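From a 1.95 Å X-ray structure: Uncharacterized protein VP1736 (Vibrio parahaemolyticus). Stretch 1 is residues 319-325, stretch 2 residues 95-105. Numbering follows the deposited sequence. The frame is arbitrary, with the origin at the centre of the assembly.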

# COMPACT_ATOMS: atom_id res chain seq x y z
N LYS A 319 -11.51 -6.90 -9.35
CA LYS A 319 -11.95 -7.42 -8.05
C LYS A 319 -10.75 -7.91 -7.24
O LYS A 319 -10.73 -7.78 -6.01
CB LYS A 319 -12.96 -8.56 -8.24
N HIS A 320 -9.76 -8.44 -7.94
CA HIS A 320 -8.58 -9.01 -7.29
C HIS A 320 -7.44 -8.02 -7.02
O HIS A 320 -6.34 -8.42 -6.68
CB HIS A 320 -8.09 -10.22 -8.04
CG HIS A 320 -9.03 -11.37 -7.97
ND1 HIS A 320 -9.10 -12.21 -6.88
CD2 HIS A 320 -9.98 -11.81 -8.84
CE1 HIS A 320 -10.03 -13.13 -7.09
NE2 HIS A 320 -10.57 -12.91 -8.28
N PHE A 321 -7.73 -6.73 -7.18
CA PHE A 321 -6.85 -5.68 -6.69
C PHE A 321 -7.52 -4.96 -5.53
O PHE A 321 -6.92 -4.09 -4.86
CB PHE A 321 -6.49 -4.71 -7.82
CG PHE A 321 -5.59 -5.32 -8.87
CD1 PHE A 321 -6.10 -6.13 -9.88
CD2 PHE A 321 -4.22 -5.10 -8.83
CE1 PHE A 321 -5.27 -6.71 -10.83
CE2 PHE A 321 -3.38 -5.66 -9.78
CZ PHE A 321 -3.91 -6.46 -10.79
N HIS A 322 -8.78 -5.33 -5.28
CA HIS A 322 -9.59 -4.69 -4.26
C HIS A 322 -9.15 -5.14 -2.87
O HIS A 322 -9.04 -6.33 -2.58
CB HIS A 322 -11.07 -4.94 -4.54
CG HIS A 322 -12.01 -4.14 -3.69
ND1 HIS A 322 -13.28 -4.57 -3.37
CD2 HIS A 322 -11.87 -2.93 -3.09
CE1 HIS A 322 -13.88 -3.67 -2.61
NE2 HIS A 322 -13.04 -2.66 -2.43
N ILE A 323 -8.87 -4.17 -2.01
CA ILE A 323 -8.21 -4.43 -0.74
C ILE A 323 -8.82 -3.56 0.34
O ILE A 323 -9.37 -2.50 0.04
CB ILE A 323 -6.66 -4.21 -0.82
CG1 ILE A 323 -6.31 -2.84 -1.42
CG2 ILE A 323 -6.01 -5.28 -1.67
CD1 ILE A 323 -4.89 -2.35 -1.07
N PRO A 324 -8.75 -4.01 1.60
CA PRO A 324 -9.15 -3.14 2.70
C PRO A 324 -8.09 -2.08 2.98
O PRO A 324 -6.91 -2.29 2.69
CB PRO A 324 -9.23 -4.10 3.89
CG PRO A 324 -8.23 -5.18 3.55
CD PRO A 324 -8.32 -5.34 2.07
N ALA A 325 -8.52 -0.95 3.50
CA ALA A 325 -7.59 0.05 4.00
C ALA A 325 -8.32 0.77 5.11
O ALA A 325 -9.47 1.13 4.95
CB ALA A 325 -7.18 1.03 2.90
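Stretch 2, residues 95-105: SLGAQFVGSLG

Stretch 1 leaves a turn, closed by the bond from His322 N to Lys319 O at 3.2 Å, and then extends: phi/psi runs from -75/127 at His322 through -141/154 at Ile323 to -75/152 at Pro324. Stretch 2 lies against this extended part as a compact, folded segment, with no strand pairing and no single axis from which to read a crossing. Gly97 opens out at -72/160, residues 98-100 make a short 3-10 segment, and the chain turns again near Leu104. Short-range backbone bonds hold the fold, among them those from Phe100 N to Gly97 O (3.1 Å), from Val101 N to Ala98 O (3.0 Å) and from Leu104 N to Val101 O (3.1 Å). The backbones come nearest at Ile323 and Ala98, whose CA atoms are 4.6 Å apart.

One hydrogen bond joins the two backbones: Ala98 N donates to His322 O at 3.0 Å, with an angle of 161° at the hydrogen. An amide at the start of a 3-10 turn has no carbonyl of its own turn to bond, and here the extended chain supplies one. Gly97 CA lies 3.9 Å from His322 O, and a CB there would point away from stretch 1. At Ala98 the CB points toward stretch 1 and lies over one face of the His322 ring, 3.9 Å from the centroid and 26° off the normal, a CH-pi contact; its closest ring atom is ND1, at 3.5 Å. His322 reaches this position with a t chi1, while its NE2 is hydrogen-bonded elsewhere in the structure.

Pro324 has the largest covered area of the contact and sets the second rule: a compact ring received by several aliphatic side chains. Its CG is 3.9 Å from Leu96 CD2 and also 3.9 Å from Val101 CG2, and its CB is 4.0 Å from Leu104 CD2. The fold of stretch 2 thus gathers residues spread over nine positions around one proline. The fit has a price, for Pro324 CD lies 3.0 Å from Leu96 O, a carbonyl buried here without a hydrogen-bond partner.

Ile323 contributes less: its side chain ends leading away, leaving CG2 4.2 Å from Leu96 O. Toward the more exposed margin, Gln99 NE2 lies at the edge of the His320 ring, 4.0 Å from His320 ND1; at that distance the pair is a contact and not a hydrogen bond, and both atoms find hydrogen-bond partners elsewhere in the structure. The whole contact buries 367 Å², organised around one backbone bond, one alanine and one proline.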

# COMPACT_ATOMS: atom_id res chain seq x y z
N SER A 95 -1.46 -10.55 1.66
CA SER A 95 -2.52 -11.20 0.86
C SER A 95 -3.95 -10.97 1.34
O SER A 95 -4.86 -11.71 0.96
CB SER A 95 -2.24 -12.70 0.69
OG SER A 95 -1.06 -12.89 -0.05
N LEU A 96 -4.17 -9.93 2.14
CA LEU A 96 -5.50 -9.65 2.68
C LEU A 96 -6.40 -8.96 1.65
O LEU A 96 -6.64 -7.77 1.71
CB LEU A 96 -5.40 -8.84 3.98
CG LEU A 96 -6.68 -8.72 4.82
CD1 LEU A 96 -7.09 -10.05 5.37
CD2 LEU A 96 -6.52 -7.71 5.96
N GLY A 97 -6.91 -9.73 0.69
CA GLY A 97 -7.84 -9.20 -0.29
C GLY A 97 -9.20 -8.93 0.31
O GLY A 97 -9.55 -9.49 1.36
N ALA A 98 -9.98 -8.09 -0.37
CA ALA A 98 -11.33 -7.73 0.06
C ALA A 98 -12.27 -8.92 0.10
O ALA A 98 -13.26 -8.90 0.86
CB ALA A 98 -11.91 -6.63 -0.85
N GLN A 99 -11.99 -9.93 -0.73
CA GLN A 99 -12.75 -11.18 -0.75
C GLN A 99 -12.77 -11.89 0.61
O GLN A 99 -13.68 -12.68 0.90
CB GLN A 99 -12.25 -12.12 -1.86
CG GLN A 99 -10.85 -12.72 -1.63
CD GLN A 99 -10.40 -13.67 -2.74
OE1 GLN A 99 -11.18 -14.45 -3.28
NE2 GLN A 99 -9.12 -13.61 -3.08
N PHE A 100 -11.78 -11.59 1.45
CA PHE A 100 -11.66 -12.19 2.78
C PHE A 100 -12.15 -11.26 3.89
O PHE A 100 -11.98 -11.58 5.07
CB PHE A 100 -10.21 -12.60 3.08
CG PHE A 100 -9.57 -13.46 2.02
CD1 PHE A 100 -10.01 -14.76 1.79
CD2 PHE A 100 -8.50 -12.97 1.27
CE1 PHE A 100 -9.41 -15.57 0.80
CE2 PHE A 100 -7.89 -13.76 0.28
CZ PHE A 100 -8.35 -15.06 0.05
N VAL A 101 -12.73 -10.12 3.51
CA VAL A 101 -13.18 -9.13 4.51
C VAL A 101 -14.71 -9.02 4.61
O VAL A 101 -15.39 -8.60 3.68
CB VAL A 101 -12.55 -7.73 4.27
CG1 VAL A 101 -12.91 -6.79 5.41
CG2 VAL A 101 -11.04 -7.82 4.13
N GLY A 102 -15.23 -9.40 5.78
CA GLY A 102 -16.66 -9.34 6.05
C GLY A 102 -17.27 -7.96 5.81
O GLY A 102 -18.26 -7.84 5.09
N SER A 103 -16.66 -6.93 6.40
CA SER A 103 -17.17 -5.56 6.27
C SER A 103 -17.12 -5.03 4.83
O SER A 103 -17.77 -4.04 4.52
CB SER A 103 -16.46 -4.60 7.23
OG SER A 103 -15.08 -4.47 6.91
N LEU A 104 -16.37 -5.71 3.97
CA LEU A 104 -16.30 -5.34 2.55
C LEU A 104 -17.09 -6.29 1.66
O LEU A 104 -16.92 -6.30 0.44
CB LEU A 104 -14.84 -5.22 2.08
CG LEU A 104 -14.05 -3.93 2.37
CD1 LEU A 104 -14.03 -3.53 3.85
CD2 LEU A 104 -12.64 -4.08 1.87
N GLY A 105 -17.95 -7.09 2.28
CA GLY A 105 -18.87 -7.96 1.53
C GLY A 105 -18.43 -9.40 1.34
O GLY A 105 -19.27 -10.26 1.05